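Local coordinates for protein ATP grasp ligase (Microcystis aeruginosa MRC, PDB 5IG9) that probably acts as an ATP-dependent ligase of the ATP-grasp family, joining carboxylate groups to nucleophiles in peptide modification, at residues T7-N12 / D33-P38; V41-Y46 / G53-G58; A117-A122 / F273-G278. All coordinates share one frame; numbering follows the deposited sequence.

Interaction 1 (T7-N12 / D33-P38); sequences TFSRDN and DTDRFP
T7 and D33 meet as a parallel bridge at the ends of two neighbouring strands, their side chains side by side and pointing the same way. The methyl of T7 lies against the D33 carboxylate, with T7 CG2 3.5 Å from D33 OD1. A polar link runs through the carbonyl of T7, which is gripped twice by one residue. T34 N reaches T7 O at 2.7 Å, and T34 OG1 donates to the same atom from the opposite face of its plane; the hydroxyl also accepts from R76 N. Beyond the bridge the D33 carboxylate packs against the backbone of F8 and S9, with D33 OD1 3.3 Å from F8 C. Its oxygens are held by two arginines: D33 OD1 pairs with R31, and D33 OD2 lies 3.1 Å from R36 NH1 in a salt bridge; R36 also pairs with D57.

S9 answers to D35. The backbone S9 N donates to D35 OD1 at 2.9 Å, approaching from above the carboxylate plane, 36° out of it. The CB of D35 points toward segment 7-12, and a chi1 of 62° sets its CG between the backbone N and the carbonyl carbon. The hydroxyl of S9 faces the other oxygen of D35, although the modelled separation is too short to be relied on. S9 CB also rests 3.8 Å from R36 CD, and the CB of F8 sits beside D35 OD1.

This is loop packing at the carboxyl ends of adjacent parallel strands in the Rossmann-like pre-ATP-grasp domain. Its chemistry is that of two acids of segment 33-38 set against the F8-S9 backbone, where the F8-D11 turn begins: one is bonded to a peptide N-H, while the other is flanked by R31 and R36, which probably offset its negative charge.

Interaction 2 (V41-Y46 / G53-G58); sequences VKVDLY and GIITDG
K42 O accepts the backbone N-H of T56 at 2.6 Å, an almost straight bond with an angle of 175° at the hydrogen. The same oxygen receives a CA-H...O contact from I55. K42 N donates back to T56 O, completing a hydrogen-bonded antiparallel pair, and D44 with I54 repeats the pattern two residues on, D44 N lying 2.9 Å from I54 O. Between them V43 and I55 form a non-hydrogen-bonded pair. The strands run antiparallel at 173°, their axes 4.7 Å apart at closest approach: a regular beta hairpin.

The alternation sorts the side chains. On one face V43 and I55 lie side by side, and V41 slants across to join them, V41 CG1 coming within 3.7 Å of I55 CG2. That methyl of I55 is anti to the backbone N, which sets it beside both valines, and V43 CG2 touches it too, at 4.1 Å. F30 and F32 of strand 29-33 and M104 of helix 87-107 close over this apolar face. On the other face stand K42 with T56 and D44 with I54. The CG2 of I54 packs against both D44 CB, at 3.7 Å, and D44 OD2, so a methyl flanks the carboxylate while its oxygens bond to S145 and N147 of the second subunit. At the end of the pair V41 CG2 lies 3.9 Å from D57 OD2, an acid whose charge is met by R36.

Backbone hydrogen bonds therefore set the register, while the two faces differ: V41, V43 and I55 face F30, F32 and M104, whereas the other is mixed, I54 standing among K42, D44 and T56. Because D44, L45 and Y46 also pair with a strand of the second subunit, the hairpin carries its sheet across the dimer interface.

Interaction 3 (A117-A122 / F273-G278); sequences AKVDHA and FGLNYG
F273 lays its ring against A122 of helix 116-122, and its atoms can be followed one by one. F273 CB begins 4.0 Å from the A122 methyl. CG, anti to the carbonyl carbon (chi1 -71°), stays close to that methyl. Next, F273 CD1 comes within 3.7 Å of A122 CA, and ND1 of H121 approaches the same ring carbon at 3.8 Å. CE1, farther round, meets the carbonyl oxygen of H121. The A122 methyl makes an off-centre CH-pi contact, A122 CB standing 4.2 Å from the F273 ring centroid and 29° off the normal. H121 and F273 cross at about a right angle as side chains, yet their ring planes are oblique, at 59°.

An alanine at F273 would keep the CB contact to A122 but would probably lose the CH-pi contact and the ring's packing on H121 ND1 and H121 O, opening a gap between the helix and the turn after helix 260-273.

Two neighbours widen the contact. K118 bends at chi2 and runs its aliphatic part past the backbone, K118 CB being 3.4 Å from F273 O and CG near G274 O. L275 fits its two methyls to the helix separately: L275 CD1 lies 4.0 Å from A122 CB, while L275 CD2 lies 3.9 Å from K118 CB. G274, whose positive phi favours glycine, is the C-prime residue of a Schellman motif.

The contact is largely van der Waals packing of helix 116-122 against the turn that ends helix 260-273 and leads into strand 277-284, with carbonyl oxygens and the H121 imidazole also taking part. L127 of helix 125-134 packs on H121 and F273, and P297 on A122 and L275, while A117 packs on H121 of the second subunit and H121 on A117 of that subunit.

In the fold
Interactions 1 and 2 are neighbours in space as well as in sequence, their centres 14 Å apart. R36 joins them: its NH2 forms a salt bridge with D57 OD1 at 2.6 Å, and its carbonyl probably accepts a hydrogen bond from V41 N, while F37 packs on V43. A loop contact of the parallel sheet is thus tied to the hairpin that follows it. Interaction 3 stands apart, its centre 22 Å from interaction 1 and 27 Å from interaction 2, with nearest atoms about 10 and 16 Å away. It joins the helix following the parallel sheet to a remote part of the chain. All three touch the second subunit.

Interaction 1 (T7-N12 / D33-P38)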
loop_
_atom_site.group_PDB
_atom_site.type_symbol
_atom_site.label_atom_id
_atom_site.label_comp_id
_atom_site.label_asym_id
_atom_site.label_seq_id
_atom_site.Cartn_x
_atom_site.Cartn_y
_atom_site.Cartn_z
ATOM N N THR A 7 0.124 -14.953 8.255
ATOM C CA THR A 7 -0.104 -15.791 7.085
ATOM C C THR A 7 -1.597 -15.959 6.833
ATOM O O THR A 7 -2.393 -15.089 7.196
ATOM C CB THR A 7 0.565 -17.157 7.266
ATOM O OG1 THR A 7 0.204 -18.015 6.179
ATOM C CG2 THR A 7 0.127 -17.798 8.574
ATOM N N PHE A 8 -1.980 -17.066 6.199
ATOM C CA PHE A 8 -3.383 -17.415 6.024
ATOM C C PHE A 8 -3.504 -18.933 6.067
ATOM O O PHE A 8 -2.504 -19.654 6.061
ATOM C CB PHE A 8 -3.966 -16.815 4.731
ATOM C CG PHE A 8 -3.467 -17.454 3.463
ATOM C CD1 PHE A 8 -2.123 -17.426 3.126
ATOM C CD2 PHE A 8 -4.356 -18.047 2.582
ATOM C CE1 PHE A 8 -1.675 -18.004 1.954
ATOM C CE2 PHE A 8 -3.914 -18.621 1.407
ATOM C CZ PHE A 8 -2.572 -18.601 1.094
ATOM N N SER A 9 -4.748 -19.412 6.124
ATOM C CA SER A 9 -4.989 -20.823 6.415
ATOM C C SER A 9 -4.524 -21.739 5.288
ATOM O O SER A 9 -4.089 -22.866 5.552
ATOM C CB SER A 9 -6.473 -21.051 6.701
ATOM O OG SER A 9 -7.273 -20.625 5.612
ATOM N N ARG A 10 -4.609 -21.292 4.035
ATOM C CA ARG A 10 -4.234 -22.121 2.898
ATOM C C ARG A 10 -2.786 -21.913 2.464
ATOM O O ARG A 10 -2.435 -22.247 1.326
ATOM C CB ARG A 10 -5.179 -21.869 1.720
ATOM C CG ARG A 10 -6.632 -22.253 1.977
ATOM C CD ARG A 10 -7.486 -22.078 0.724
ATOM N NE ARG A 10 -7.786 -23.345 0.060
ATOM C CZ ARG A 10 -7.086 -23.853 -0.951
ATOM N NH1 ARG A 10 -6.031 -23.204 -1.424
ATOM N NH2 ARG A 10 -7.442 -25.011 -1.492
ATOM N N ASP A 11 -1.940 -21.374 3.341
ATOM C CA ASP A 11 -0.533 -21.227 3.009
ATOM C C ASP A 11 0.144 -22.594 2.978
ATOM O O ASP A 11 -0.369 -23.588 3.501
ATOM C CB ASP A 11 0.172 -20.311 4.008
ATOM C CG ASP A 11 1.338 -19.562 3.389
ATOM O OD1 ASP A 11 1.757 -19.927 2.272
ATOM O OD2 ASP A 11 1.835 -18.606 4.021
ATOM N N ASN A 12 1.317 -22.632 2.359
ATOM C CA ASN A 12 1.958 -23.892 2.013
ATOM C C ASN A 12 2.858 -24.356 3.161
ATOM O O ASN A 12 2.704 -23.927 4.307
ATOM C CB ASN A 12 2.706 -23.741 0.683
ATOM C CG ASN A 12 3.691 -22.584 0.685
ATOM O OD1 ASN A 12 4.335 -22.298 1.692
ATOM N ND2 ASN A 12 3.809 -21.910 -0.455
ATOM N N ASP A 33 -3.702 -16.638 11.082
ATOM C CA ASP A 33 -4.288 -16.782 9.751
ATOM C C ASP A 33 -5.165 -15.568 9.479
ATOM O O ASP A 33 -6.253 -15.429 10.044
ATOM C CB ASP A 33 -5.076 -18.082 9.642
ATOM C CG ASP A 33 -4.189 -19.310 9.732
ATOM O OD1 ASP A 33 -3.007 -19.223 9.336
ATOM O OD2 ASP A 33 -4.670 -20.364 10.201
ATOM N N THR A 34 -4.686 -14.683 8.602
ATOM C CA THR A 34 -5.392 -13.431 8.350
ATOM C C THR A 34 -6.740 -13.660 7.683
ATOM O O THR A 34 -7.666 -12.865 7.872
ATOM C CB THR A 34 -4.530 -12.503 7.493
ATOM O OG1 THR A 34 -4.110 -13.194 6.310
ATOM C CG2 THR A 34 -3.306 -12.047 8.266
ATOM N N ASP A 35 -6.877 -14.735 6.903
ATOM C CA ASP A 35 -8.142 -14.985 6.222
ATOM C C ASP A 35 -9.226 -15.482 7.169
ATOM O O ASP A 35 -10.413 -15.358 6.849
ATOM C CB ASP A 35 -7.942 -15.982 5.081
ATOM C CG ASP A 35 -7.463 -17.335 5.564
ATOM O OD1 ASP A 35 -6.707 -17.381 6.558
ATOM O OD2 ASP A 35 -7.843 -18.353 4.950
ATOM N N ARG A 36 -8.851 -16.031 8.322
ATOM C CA ARG A 36 -9.812 -16.490 9.314
ATOM C C ARG A 36 -10.188 -15.401 10.311
ATOM O O ARG A 36 -10.777 -15.702 11.353
ATOM C CB ARG A 36 -9.263 -17.723 10.035
ATOM C CG ARG A 36 -9.084 -18.908 9.097
ATOM C CD ARG A 36 -8.490 -20.123 9.784
ATOM N NE ARG A 36 -9.041 -20.338 11.115
ATOM C CZ ARG A 36 -8.312 -20.336 12.226
ATOM N NH1 ARG A 36 -7.002 -20.140 12.157
ATOM N NH2 ARG A 36 -8.887 -20.539 13.405
ATOM N N PHE A 37 -9.846 -14.153 10.013
ATOM C CA PHE A 37 -10.318 -12.982 10.740
ATOM C C PHE A 37 -11.239 -12.220 9.798
ATOM O O PHE A 37 -10.908 -12.050 8.629
ATOM C CB PHE A 37 -9.139 -12.110 11.194
ATOM C CG PHE A 37 -9.524 -10.713 11.616
ATOM C CD1 PHE A 37 -9.941 -10.455 12.913
ATOM C CD2 PHE A 37 -9.441 -9.655 10.724
ATOM C CE1 PHE A 37 -10.286 -9.172 13.304
ATOM C CE2 PHE A 37 -9.785 -8.370 11.112
ATOM C CZ PHE A 37 -10.208 -8.130 12.403
ATOM N N PRO A 38 -12.390 -11.741 10.297
ATOM C CA PRO A 38 -12.880 -11.767 11.678
ATOM C C PRO A 38 -13.827 -12.921 11.991
ATOM O O PRO A 38 -14.331 -13.017 13.111
ATOM C CB PRO A 38 -13.623 -10.443 11.783
ATOM C CG PRO A 38 -14.239 -10.299 10.420
ATOM C CD PRO A 38 -13.253 -10.907 9.441
#

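Interaction 2 (V41-Y46 / G53-G58)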
loop_
_atom_site.group_PDB
_atom_site.type_symbol
_atom_site.label_atom_id
_atom_site.label_comp_id
_atom_site.label_asym_id
_atom_site.label_seq_id
_atom_site.Cartn_x
_atom_site.Cartn_y
_atom_site.Cartn_z
ATOM N N VAL A 41 -11.128 -15.800 14.127
ATOM C CA VAL A 41 -10.090 -15.328 15.036
ATOM C C VAL A 41 -10.540 -14.024 15.677
ATOM O O VAL A 41 -11.060 -13.131 14.999
ATOM C CB VAL A 41 -8.750 -15.153 14.295
ATOM C CG1 VAL A 41 -7.644 -14.732 15.250
ATOM C CG2 VAL A 41 -8.373 -16.438 13.575
ATOM N N LYS A 42 -10.358 -13.920 16.992
ATOM C CA LYS A 42 -10.668 -12.709 17.740
ATOM C C LYS A 42 -9.405 -11.878 17.908
ATOM O O LYS A 42 -8.388 -12.379 18.400
ATOM C CB LYS A 42 -11.252 -13.044 19.113
ATOM C CG LYS A 42 -12.542 -13.835 19.081
ATOM C CD LYS A 42 -13.606 -13.126 18.261
ATOM C CE LYS A 42 -14.986 -13.323 18.868
ATOM N NZ LYS A 42 -15.202 -14.732 19.298
ATOM N N VAL A 43 -9.474 -10.613 17.510
ATOM C CA VAL A 43 -8.370 -9.675 17.658
ATOM C C VAL A 43 -8.876 -8.475 18.448
ATOM O O VAL A 43 -9.897 -7.874 18.090
ATOM C CB VAL A 43 -7.804 -9.234 16.295
ATOM C CG1 VAL A 43 -6.604 -8.316 16.484
ATOM C CG2 VAL A 43 -7.417 -10.445 15.458
ATOM N N ASP A 44 -8.175 -8.141 19.529
ATOM C CA ASP A 44 -8.495 -6.979 20.350
ATOM C C ASP A 44 -7.276 -6.071 20.392
ATOM O O ASP A 44 -6.202 -6.492 20.834
ATOM C CB ASP A 44 -8.913 -7.395 21.760
ATOM C CG ASP A 44 -10.168 -8.234 21.766
ATOM O OD1 ASP A 44 -11.042 -7.997 20.906
ATOM O OD2 ASP A 44 -10.279 -9.134 22.626
ATOM N N LEU A 45 -7.447 -4.831 19.933
ATOM C CA LEU A 45 -6.358 -3.870 19.796
ATOM C C LEU A 45 -6.673 -2.647 20.644
ATOM O O LEU A 45 -7.568 -1.866 20.305
ATOM C CB LEU A 45 -6.157 -3.486 18.332
ATOM C CG LEU A 45 -5.952 -4.677 17.403
ATOM C CD1 LEU A 45 -5.843 -4.215 15.961
ATOM C CD2 LEU A 45 -4.725 -5.456 17.824
ATOM N N TYR A 46 -5.935 -2.479 21.734
ATOM C CA TYR A 46 -6.153 -1.392 22.676
ATOM C C TYR A 46 -5.110 -0.301 22.470
ATOM O O TYR A 46 -3.924 -0.586 22.298
ATOM C CB TYR A 46 -6.093 -1.905 24.117
ATOM C CG TYR A 46 -7.223 -2.839 24.487
ATOM C CD1 TYR A 46 -7.135 -4.204 24.245
ATOM C CD2 TYR A 46 -8.375 -2.352 25.086
ATOM C CE1 TYR A 46 -8.171 -5.058 24.588
ATOM C CE2 TYR A 46 -9.411 -3.194 25.433
ATOM C CZ TYR A 46 -9.306 -4.544 25.183
ATOM O OH TYR A 46 -10.346 -5.376 25.532
ATOM N N GLY A 53 -3.310 -5.745 24.062
ATOM C CA GLY A 53 -3.801 -6.314 22.822
ATOM C C GLY A 53 -3.609 -7.818 22.806
ATOM O O GLY A 53 -2.627 -8.355 23.332
ATOM N N ILE A 54 -4.562 -8.514 22.201
ATOM C CA ILE A 54 -4.632 -9.964 22.333
ATOM C C ILE A 54 -5.294 -10.544 21.091
ATOM O O ILE A 54 -6.307 -10.028 20.603
ATOM C CB ILE A 54 -5.385 -10.355 23.624
ATOM C CG1 ILE A 54 -5.462 -11.866 23.779
ATOM C CG2 ILE A 54 -6.768 -9.724 23.663
ATOM C CD1 ILE A 54 -5.969 -12.279 25.125
ATOM N N ILE A 55 -4.708 -11.623 20.585
ATOM C CA ILE A 55 -5.250 -12.386 19.469
ATOM C C ILE A 55 -5.675 -13.744 20.004
ATOM O O ILE A 55 -4.867 -14.453 20.618
ATOM C CB ILE A 55 -4.220 -12.552 18.340
ATOM C CG1 ILE A 55 -3.578 -11.208 18.000
ATOM C CG2 ILE A 55 -4.867 -13.174 17.117
ATOM C CD1 ILE A 55 -2.519 -11.302 16.936
ATOM N N THR A 56 -6.934 -14.107 19.777
ATOM C CA THR A 56 -7.486 -15.361 20.271
ATOM C C THR A 56 -7.908 -16.232 19.098
ATOM O O THR A 56 -8.707 -15.801 18.261
ATOM C CB THR A 56 -8.682 -15.113 21.195
ATOM O OG1 THR A 56 -8.289 -14.270 22.289
ATOM C CG2 THR A 56 -9.213 -16.427 21.739
ATOM N N ASP A 57 -7.376 -17.455 19.042
ATOM C CA ASP A 57 -7.742 -18.451 18.031
ATOM C C ASP A 57 -8.086 -19.750 18.754
ATOM O O ASP A 57 -7.201 -20.573 19.011
ATOM C CB ASP A 57 -6.607 -18.661 17.027
ATOM C CG ASP A 57 -7.036 -19.464 15.804
ATOM O OD1 ASP A 57 -8.146 -20.040 15.814
ATOM O OD2 ASP A 57 -6.255 -19.523 14.833
ATOM N N GLY A 58 -9.369 -19.937 19.067
ATOM C CA GLY A 58 -9.815 -21.120 19.783
ATOM C C GLY A 58 -9.134 -21.253 21.130
ATOM O O GLY A 58 -9.193 -20.339 21.958
#

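Interaction 3 (A117-A122 / F273-G278)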
loop_
_atom_site.group_PDB
_atom_site.type_symbol
_atom_site.label_atom_id
_atom_site.label_comp_id
_atom_site.label_asym_id
_atom_site.label_seq_id
_atom_site.Cartn_x
_atom_site.Cartn_y
_atom_site.Cartn_z
ATOM N N ALA A 117 6.257 -0.718 6.029
ATOM C CA ALA A 117 6.661 0.465 5.276
ATOM C C ALA A 117 7.758 0.141 4.271
ATOM O O ALA A 117 7.841 0.777 3.214
ATOM C CB ALA A 117 7.113 1.570 6.231
ATOM N N LYS A 118 8.594 -0.855 4.573
ATOM C CA LYS A 118 9.636 -1.262 3.641
ATOM C C LYS A 118 9.070 -2.111 2.508
ATOM O O LYS A 118 9.453 -1.928 1.346
ATOM C CB LYS A 118 10.730 -2.023 4.386
ATOM C CG LYS A 118 11.254 -1.287 5.605
ATOM C CD LYS A 118 11.702 0.124 5.248
ATOM C CE LYS A 118 12.284 0.835 6.458
ATOM N NZ LYS A 118 12.802 2.195 6.137
ATOM N N VAL A 119 8.169 -3.044 2.827
ATOM C CA VAL A 119 7.557 -3.865 1.786
ATOM C C VAL A 119 6.716 -3.002 0.857
ATOM O O VAL A 119 6.753 -3.166 -0.369
ATOM C CB VAL A 119 6.730 -5.000 2.417
ATOM C CG1 VAL A 119 6.009 -5.804 1.342
ATOM C CG2 VAL A 119 7.623 -5.901 3.249
ATOM N N ASP A 120 5.963 -2.053 1.421
ATOM C CA ASP A 120 5.149 -1.159 0.603
ATOM C C ASP A 120 6.007 -0.332 -0.347
ATOM O O ASP A 120 5.636 -0.119 -1.508
ATOM C CB ASP A 120 4.314 -0.246 1.498
ATOM C CG ASP A 120 3.088 -0.941 2.046
ATOM O OD1 ASP A 120 2.701 -1.978 1.473
ATOM O OD2 ASP A 120 2.506 -0.450 3.037
ATOM N N HIS A 121 7.161 0.141 0.128
ATOM C CA HIS A 121 8.032 0.973 -0.694
ATOM C C HIS A 121 8.805 0.157 -1.719
ATOM O O HIS A 121 9.159 0.679 -2.783
ATOM C CB HIS A 121 9.007 1.747 0.191
ATOM C CG HIS A 121 9.756 2.817 -0.540
ATOM N ND1 HIS A 121 11.131 2.854 -0.607
ATOM C CD2 HIS A 121 9.315 3.885 -1.246
ATOM C CE1 HIS A 121 11.506 3.904 -1.317
ATOM N NE2 HIS A 121 10.423 4.547 -1.715
ATOM N N ALA A 122 9.093 -1.106 -1.416
ATOM C CA ALA A 122 9.763 -1.966 -2.379
ATOM C C ALA A 122 8.803 -2.579 -3.389
ATOM O O ALA A 122 9.263 -3.210 -4.345
ATOM C CB ALA A 122 10.529 -3.072 -1.652
ATOM N N PHE A 273 16.120 -0.452 0.228
ATOM C CA PHE A 273 14.716 -0.624 0.573
ATOM C C PHE A 273 14.502 -1.020 2.029
ATOM O O PHE A 273 13.356 -1.003 2.490
ATOM C CB PHE A 273 14.069 -1.664 -0.347
ATOM C CG PHE A 273 13.886 -1.187 -1.758
ATOM C CD1 PHE A 273 12.970 -0.188 -2.048
ATOM C CD2 PHE A 273 14.627 -1.730 -2.793
ATOM C CE1 PHE A 273 12.799 0.258 -3.343
ATOM C CE2 PHE A 273 14.459 -1.288 -4.091
ATOM C CZ PHE A 273 13.545 -0.293 -4.364
ATOM N N GLY A 274 15.566 -1.362 2.754
ATOM C CA GLY A 274 15.446 -1.754 4.145
ATOM C C GLY A 274 14.950 -3.164 4.371
ATOM O O GLY A 274 14.289 -3.426 5.381
ATOM N N LEU A 275 15.252 -4.085 3.466
ATOM C CA LEU A 275 14.737 -5.441 3.550
ATOM C C LEU A 275 15.780 -6.388 4.127
ATOM O O LEU A 275 16.982 -6.240 3.891
ATOM C CB LEU A 275 14.296 -5.942 2.174
ATOM C CG LEU A 275 13.138 -5.190 1.517
ATOM C CD1 LEU A 275 12.767 -5.834 0.191
ATOM C CD2 LEU A 275 11.935 -5.130 2.442
ATOM N N ASN A 276 15.301 -7.367 4.895
ATOM C CA ASN A 276 16.123 -8.494 5.313
ATOM C C ASN A 276 15.656 -9.812 4.709
ATOM O O ASN A 276 16.227 -10.860 5.028
ATOM C CB ASN A 276 16.162 -8.597 6.845
ATOM C CG ASN A 276 17.123 -7.600 7.472
ATOM O OD1 ASN A 276 18.318 -7.596 7.170
ATOM N ND2 ASN A 276 16.603 -6.745 8.345
ATOM N N TYR A 277 14.635 -9.791 3.853
ATOM C CA TYR A 277 14.268 -10.933 3.028
ATOM C C TYR A 277 13.875 -10.427 1.651
ATOM O O TYR A 277 13.309 -9.340 1.514
ATOM C CB TYR A 277 13.115 -11.754 3.627
ATOM C CG TYR A 277 12.613 -12.842 2.700
ATOM C CD1 TYR A 277 13.220 -14.092 2.673
ATOM C CD2 TYR A 277 11.544 -12.616 1.838
ATOM C CE1 TYR A 277 12.772 -15.086 1.820
ATOM C CE2 TYR A 277 11.091 -13.603 0.983
ATOM C CZ TYR A 277 11.708 -14.836 0.979
ATOM O OH TYR A 277 11.261 -15.824 0.133
ATOM N N GLY A 278 14.181 -11.224 0.630
ATOM C CA GLY A 278 13.816 -10.868 -0.728
ATOM C C GLY A 278 14.034 -11.982 -1.728
ATOM O O GLY A 278 15.056 -12.673 -1.684
#